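Side-chain contacts in 3-oxoacyl-(acyl-carrier protein) synthase II (Thermus thermophilus, PDB 1J3N), which probably catalyses the decarboxylative condensation of malonyl-acyl-carrier protein with an acyl chain, an elongation step of bacterial fatty acid synthesis: residues A[24-29]-A[351-356]; A[17-22]-A[250-255]. All coordinates share one frame; numbering follows the deposited sequence.

From the N terminus, the chain leaves strand 4-13 and the short strand 16-17 to form helix 19-28, whose first turn enters contact 2 and whose last turns enter contact 1. Contact 2 closes the shorter loop, when the chain returns at 250-255 on the way into strand 253-262; contact 1 closes a longer one at 351-356 on helix 343-357. The segments alternate along the sequence, so the two loops cross. Their centres lie about 9 Å apart, joined by a hydrogen bond from Q353 NE2 to Q19 O and by V352 against Y252. Together they tie an N-terminal helix to the loop leading into strand 253-262 and to helix 343-357.

Contact 1 of 2, residues A[24-29]-A[351-356]; sequences KAQLAG and TVQALY
Q26 reaches from helix 19-28 to meet the amide of Q353 on helix 343-357, its NE2 giving a hydrogen bond of 2.7 Å to Q353 OE1. This one bond carries the contact. The donor lies almost on the extension of the acceptor's C=O bond, whereas the N-H points less well, with an angle of 135° at the hydrogen. The two amide planes are turned 25° apart, and OE1 stands slightly tilted from the plane of the Q26 amide. Both chains run straight beyond CG, which lets the two amides meet midway between the helices while the backbones stay well separated. Q26 NE2 also makes a weak bond to F22 O in its own helix, and the hydrogen bond of Q353 NE2 to Q19 O fixes which end of the Q353 amide faces Q26. A leucine in place of Q26 would probably leave the buried Q353 OE1 without this donor, the amide then relying on its NE2 bond to Q19 O. The arrangement is a buried side-chain hydrogen bond between two helices, which joins the N-terminal and C-terminal halves of a thiolase-type condensing-enzyme fold.

Contact 2 of 2, residues A[17-22]-A[250-255]; sequences VGQEAF and RIYAEL
A chi1 of 169° swings CG of Q19 away from its backbone N, and a bend at chi2 (-82°) turns the amide toward Y252, whose ring comes from the opposite direction with its hydroxyl leading. Q19 NE2 ends 3.1 Å from Y252 OH, the amide plane standing 72° from that of the ring. The nitrogen approaches the ring obliquely, and the nearest ring carbon, Y252 CZ, is 4.1 Å from Q19 NE2. The stronger polar partner of both groups is D85: its OD1 accepts a hydrogen bond from Q19 NE2 and its OD2 is hydrogen-bonded to Y252 OH. R250 joins them from the same segment as Y252, sending NH2 to the carbonyl oxygen of D85. R250 CD lies 3.6 Å above one face of the Y252 ring, toward the rim, and the guanidinium group has Y252 CZ over the centre of one face. The rings of Y252 and Y356, the latter on helix 343-357, meet edge-to-face. The chemistry is thus that of a shared carboxylate: D85 takes the amide with one oxygen and the phenol with the other, bringing the start of helix 19-28 and the approach to strand 253-262 together.

Contact 1 of 2, residues A[24-29]-A[351-356]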
loop_
_atom_site.group_PDB
_atom_site.type_symbol
_atom_site.label_atom_id
_atom_site.label_comp_id
_atom_site.label_asym_id
_atom_site.label_seq_id
_atom_site.Cartn_x
_atom_site.Cartn_y
_atom_site.Cartn_z
ATOM N N LYS A 24 -10.427 27.735 8.669
ATOM C CA LYS A 24 -11.104 28.999 8.431
ATOM C C LYS A 24 -11.826 28.970 7.083
ATOM O O LYS A 24 -12.963 29.424 6.968
ATOM C CB LYS A 24 -10.099 30.156 8.448
ATOM C CG LYS A 24 -9.663 30.591 9.836
ATOM C CD LYS A 24 -8.921 31.926 9.776
ATOM C CE LYS A 24 -8.627 32.469 11.164
ATOM N NZ LYS A 24 -8.047 33.843 11.104
ATOM N N ALA A 25 -11.156 28.431 6.067
ATOM C CA ALA A 25 -11.717 28.342 4.720
ATOM C C ALA A 25 -12.974 27.467 4.666
ATOM O O ALA A 25 -13.898 27.730 3.883
ATOM C CB ALA A 25 -10.662 27.806 3.754
ATOM N N GLN A 26 -13.001 26.425 5.490
ATOM C CA GLN A 26 -14.150 25.522 5.556
ATOM C C GLN A 26 -15.352 26.281 6.107
ATOM O O GLN A 26 -16.458 26.211 5.557
ATOM C CB GLN A 26 -13.858 24.342 6.487
ATOM C CG GLN A 26 -12.782 23.389 6.012
ATOM C CD GLN A 26 -12.471 22.315 7.046
ATOM O OE1 GLN A 26 -13.333 21.510 7.405
ATOM N NE2 GLN A 26 -11.236 22.305 7.531
ATOM N N LEU A 27 -15.118 27.000 7.203
ATOM C CA LEU A 27 -16.158 27.775 7.872
ATOM C C LEU A 27 -16.710 28.873 6.988
ATOM O O LEU A 27 -17.817 29.363 7.210
ATOM C CB LEU A 27 -15.604 28.389 9.151
ATOM C CG LEU A 27 -15.085 27.359 10.153
ATOM C CD1 LEU A 27 -14.481 28.061 11.355
ATOM C CD2 LEU A 27 -16.227 26.452 10.566
ATOM N N ALA A 28 -15.926 29.262 5.993
ATOM C CA ALA A 28 -16.330 30.301 5.063
ATOM C C ALA A 28 -17.053 29.685 3.878
ATOM O O ALA A 28 -17.696 30.395 3.104
ATOM C CB ALA A 28 -15.110 31.073 4.586
ATOM N N GLY A 29 -16.944 28.364 3.740
ATOM C CA GLY A 29 -17.589 27.674 2.634
ATOM C C GLY A 29 -16.869 27.929 1.323
ATOM O O GLY A 29 -17.467 27.864 0.246
ATOM N N THR A 351 -12.452 16.403 10.097
ATOM C CA THR A 351 -13.267 15.722 11.103
ATOM C C THR A 351 -12.717 15.943 12.508
ATOM O O THR A 351 -13.475 16.118 13.460
ATOM C CB THR A 351 -13.354 14.206 10.811
ATOM O OG1 THR A 351 -13.877 14.009 9.488
ATOM C CG2 THR A 351 -14.270 13.521 11.814
ATOM N N VAL A 352 -11.396 15.932 12.640
ATOM C CA VAL A 352 -10.769 16.166 13.935
ATOM C C VAL A 352 -10.964 17.628 14.340
ATOM O O VAL A 352 -11.159 17.923 15.516
ATOM C CB VAL A 352 -9.249 15.841 13.891
ATOM C CG1 VAL A 352 -8.549 16.397 15.116
ATOM C CG2 VAL A 352 -9.054 14.343 13.822
ATOM N N GLN A 353 -10.923 18.532 13.357
ATOM C CA GLN A 353 -11.094 19.967 13.606
ATOM C C GLN A 353 -12.513 20.298 14.071
ATOM O O GLN A 353 -12.707 21.199 14.886
ATOM C CB GLN A 353 -10.772 20.784 12.348
ATOM C CG GLN A 353 -9.313 20.713 11.899
ATOM C CD GLN A 353 -9.018 21.593 10.693
ATOM O OE1 GLN A 353 -9.752 21.576 9.703
ATOM N NE2 GLN A 353 -7.923 22.350 10.762
ATOM N N ALA A 354 -13.502 19.578 13.549
ATOM C CA ALA A 354 -14.889 19.807 13.940
ATOM C C ALA A 354 -15.113 19.411 15.405
ATOM O O ALA A 354 -15.886 20.054 16.107
ATOM C CB ALA A 354 -15.832 19.023 13.042
ATOM N N LEU A 355 -14.447 18.348 15.854
ATOM C CA LEU A 355 -14.581 17.894 17.240
ATOM C C LEU A 355 -13.889 18.858 18.193
ATOM O O LEU A 355 -14.450 19.268 19.210
ATOM C CB LEU A 355 -13.957 16.506 17.416
ATOM C CG LEU A 355 -14.641 15.282 16.804
ATOM C CD1 LEU A 355 -13.741 14.070 16.967
ATOM C CD2 LEU A 355 -15.975 15.044 17.479
ATOM N N TYR A 356 -12.652 19.197 17.851
ATOM C CA TYR A 356 -11.816 20.102 18.629
ATOM C C TYR A 356 -12.404 21.519 18.764
ATOM O O TYR A 356 -12.440 22.085 19.857
ATOM C CB TYR A 356 -10.441 20.169 17.961
ATOM C CG TYR A 356 -9.425 21.031 18.667
ATOM C CD1 TYR A 356 -8.804 20.597 19.835
ATOM C CD2 TYR A 356 -9.081 22.283 18.161
ATOM C CE1 TYR A 356 -7.863 21.389 20.487
ATOM C CE2 TYR A 356 -8.140 23.088 18.805
ATOM C CZ TYR A 356 -7.534 22.634 19.969
ATOM O OH TYR A 356 -6.609 23.430 20.615
#

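Contact 2 of 2, residues A[17-22]-A[250-255]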
loop_
_atom_site.group_PDB
_atom_site.type_symbol
_atom_site.label_atom_id
_atom_site.label_comp_id
_atom_site.label_asym_id
_atom_site.label_seq_id
_atom_site.Cartn_x
_atom_site.Cartn_y
_atom_site.Cartn_z
ATOM N N VAL A 17 -3.289 26.491 2.731
ATOM C CA VAL A 17 -2.032 25.827 3.059
ATOM C C VAL A 17 -1.914 25.941 4.577
ATOM O O VAL A 17 -1.850 27.044 5.131
ATOM C CB VAL A 17 -0.809 26.527 2.405
ATOM C CG1 VAL A 17 0.486 25.877 2.886
ATOM C CG2 VAL A 17 -0.897 26.443 0.892
ATOM N N GLY A 18 -1.904 24.797 5.252
ATOM C CA GLY A 18 -1.811 24.805 6.693
ATOM C C GLY A 18 -3.158 24.463 7.301
ATOM O O GLY A 18 -4.214 24.829 6.774
ATOM N N GLN A 19 -3.106 23.760 8.423
ATOM C CA GLN A 19 -4.286 23.322 9.157
ATOM C C GLN A 19 -5.251 24.462 9.527
ATOM O O GLN A 19 -6.465 24.347 9.329
ATOM C CB GLN A 19 -3.797 22.559 10.395
ATOM C CG GLN A 19 -4.820 22.224 11.449
ATOM C CD GLN A 19 -5.078 23.378 12.382
ATOM O OE1 GLN A 19 -6.066 24.087 12.235
ATOM N NE2 GLN A 19 -4.183 23.582 13.341
ATOM N N GLU A 20 -4.726 25.571 10.042
ATOM C CA GLU A 20 -5.597 26.683 10.420
ATOM C C GLU A 20 -6.270 27.326 9.204
ATOM O O GLU A 20 -7.475 27.582 9.225
ATOM C CB GLU A 20 -4.814 27.732 11.218
ATOM C CG GLU A 20 -5.662 28.891 11.755
ATOM C CD GLU A 20 -6.886 28.435 12.552
ATOM O OE1 GLU A 20 -6.737 27.589 13.460
ATOM O OE2 GLU A 20 -8.001 28.933 12.278
ATOM N N ALA A 21 -5.503 27.584 8.148
ATOM C CA ALA A 21 -6.069 28.181 6.937
ATOM C C ALA A 21 -7.186 27.294 6.392
ATOM O O ALA A 21 -8.218 27.785 5.928
ATOM C CB ALA A 21 -4.981 28.361 5.869
ATOM N N PHE A 22 -6.971 25.985 6.451
ATOM C CA PHE A 22 -7.947 25.012 5.970
ATOM C C PHE A 22 -9.244 25.121 6.764
ATOM O O PHE A 22 -10.331 25.130 6.187
ATOM C CB PHE A 22 -7.357 23.592 6.081
ATOM C CG PHE A 22 -8.310 22.483 5.683
ATOM C CD1 PHE A 22 -9.121 22.599 4.557
ATOM C CD2 PHE A 22 -8.357 21.306 6.416
ATOM C CE1 PHE A 22 -9.970 21.552 4.167
ATOM C CE2 PHE A 22 -9.192 20.258 6.040
ATOM C CZ PHE A 22 -10.007 20.386 4.903
ATOM N N ARG A 250 -0.770 19.355 22.862
ATOM C CA ARG A 250 -2.133 19.814 22.663
ATOM C C ARG A 250 -2.773 18.654 21.916
ATOM O O ARG A 250 -2.282 18.241 20.864
ATOM C CB ARG A 250 -2.161 21.082 21.804
ATOM C CG ARG A 250 -3.568 21.615 21.534
ATOM C CD ARG A 250 -4.062 21.296 20.127
ATOM N NE ARG A 250 -3.411 22.145 19.133
ATOM C CZ ARG A 250 -2.230 21.890 18.577
ATOM N NH1 ARG A 250 -1.557 20.794 18.903
ATOM N NH2 ARG A 250 -1.710 22.749 17.708
ATOM N N ILE A 251 -3.848 18.110 22.470
ATOM C CA ILE A 251 -4.530 16.985 21.845
ATOM C C ILE A 251 -5.815 17.452 21.165
ATOM O O ILE A 251 -6.682 18.061 21.794
ATOM C CB ILE A 251 -4.833 15.901 22.897
ATOM C CG1 ILE A 251 -3.514 15.340 23.429
ATOM C CG2 ILE A 251 -5.702 14.807 22.308
ATOM C CD1 ILE A 251 -3.673 14.423 24.615
ATOM N N TYR A 252 -5.921 17.171 19.870
ATOM C CA TYR A 252 -7.083 17.571 19.090
ATOM C C TYR A 252 -8.265 16.640 19.304
ATOM O O TYR A 252 -9.420 17.077 19.326
ATOM C CB TYR A 252 -6.727 17.593 17.610
ATOM C CG TYR A 252 -5.832 18.733 17.208
ATOM C CD1 TYR A 252 -6.303 20.049 17.217
ATOM C CD2 TYR A 252 -4.536 18.498 16.758
ATOM C CE1 TYR A 252 -5.506 21.099 16.775
ATOM C CE2 TYR A 252 -3.731 19.539 16.316
ATOM C CZ TYR A 252 -4.223 20.835 16.322
ATOM O OH TYR A 252 -3.443 21.862 15.841
ATOM N N ALA A 253 -7.962 15.356 19.448
ATOM C CA ALA A 253 -8.980 14.334 19.650
ATOM C C ALA A 253 -8.315 12.973 19.782
ATOM O O ALA A 253 -7.090 12.847 19.692
ATOM C CB ALA A 253 -9.943 14.314 18.469
ATOM N N GLU A 254 -9.129 11.949 19.983
ATOM C CA GLU A 254 -8.602 10.604 20.096
ATOM C C GLU A 254 -9.110 9.758 18.932
ATOM O O GLU A 254 -10.280 9.834 18.571
ATOM C CB GLU A 254 -9.045 9.962 21.409
ATOM C CG GLU A 254 -8.219 8.738 21.781
ATOM C CD GLU A 254 -8.889 7.858 22.821
ATOM O OE1 GLU A 254 -9.720 8.371 23.601
ATOM O OE2 GLU A 254 -8.571 6.650 22.864
ATOM N N LEU A 255 -8.220 8.976 18.326
ATOM C CA LEU A 255 -8.612 8.076 17.240
ATOM C C LEU A 255 -9.006 6.790 17.961
ATOM O O LEU A 255 -8.149 6.030 18.402
ATOM C CB LEU A 255 -7.441 7.814 16.286
ATOM C CG LEU A 255 -7.654 6.786 15.167
ATOM C CD1 LEU A 255 -8.935 7.081 14.426
ATOM C CD2 LEU A 255 -6.465 6.819 14.218
#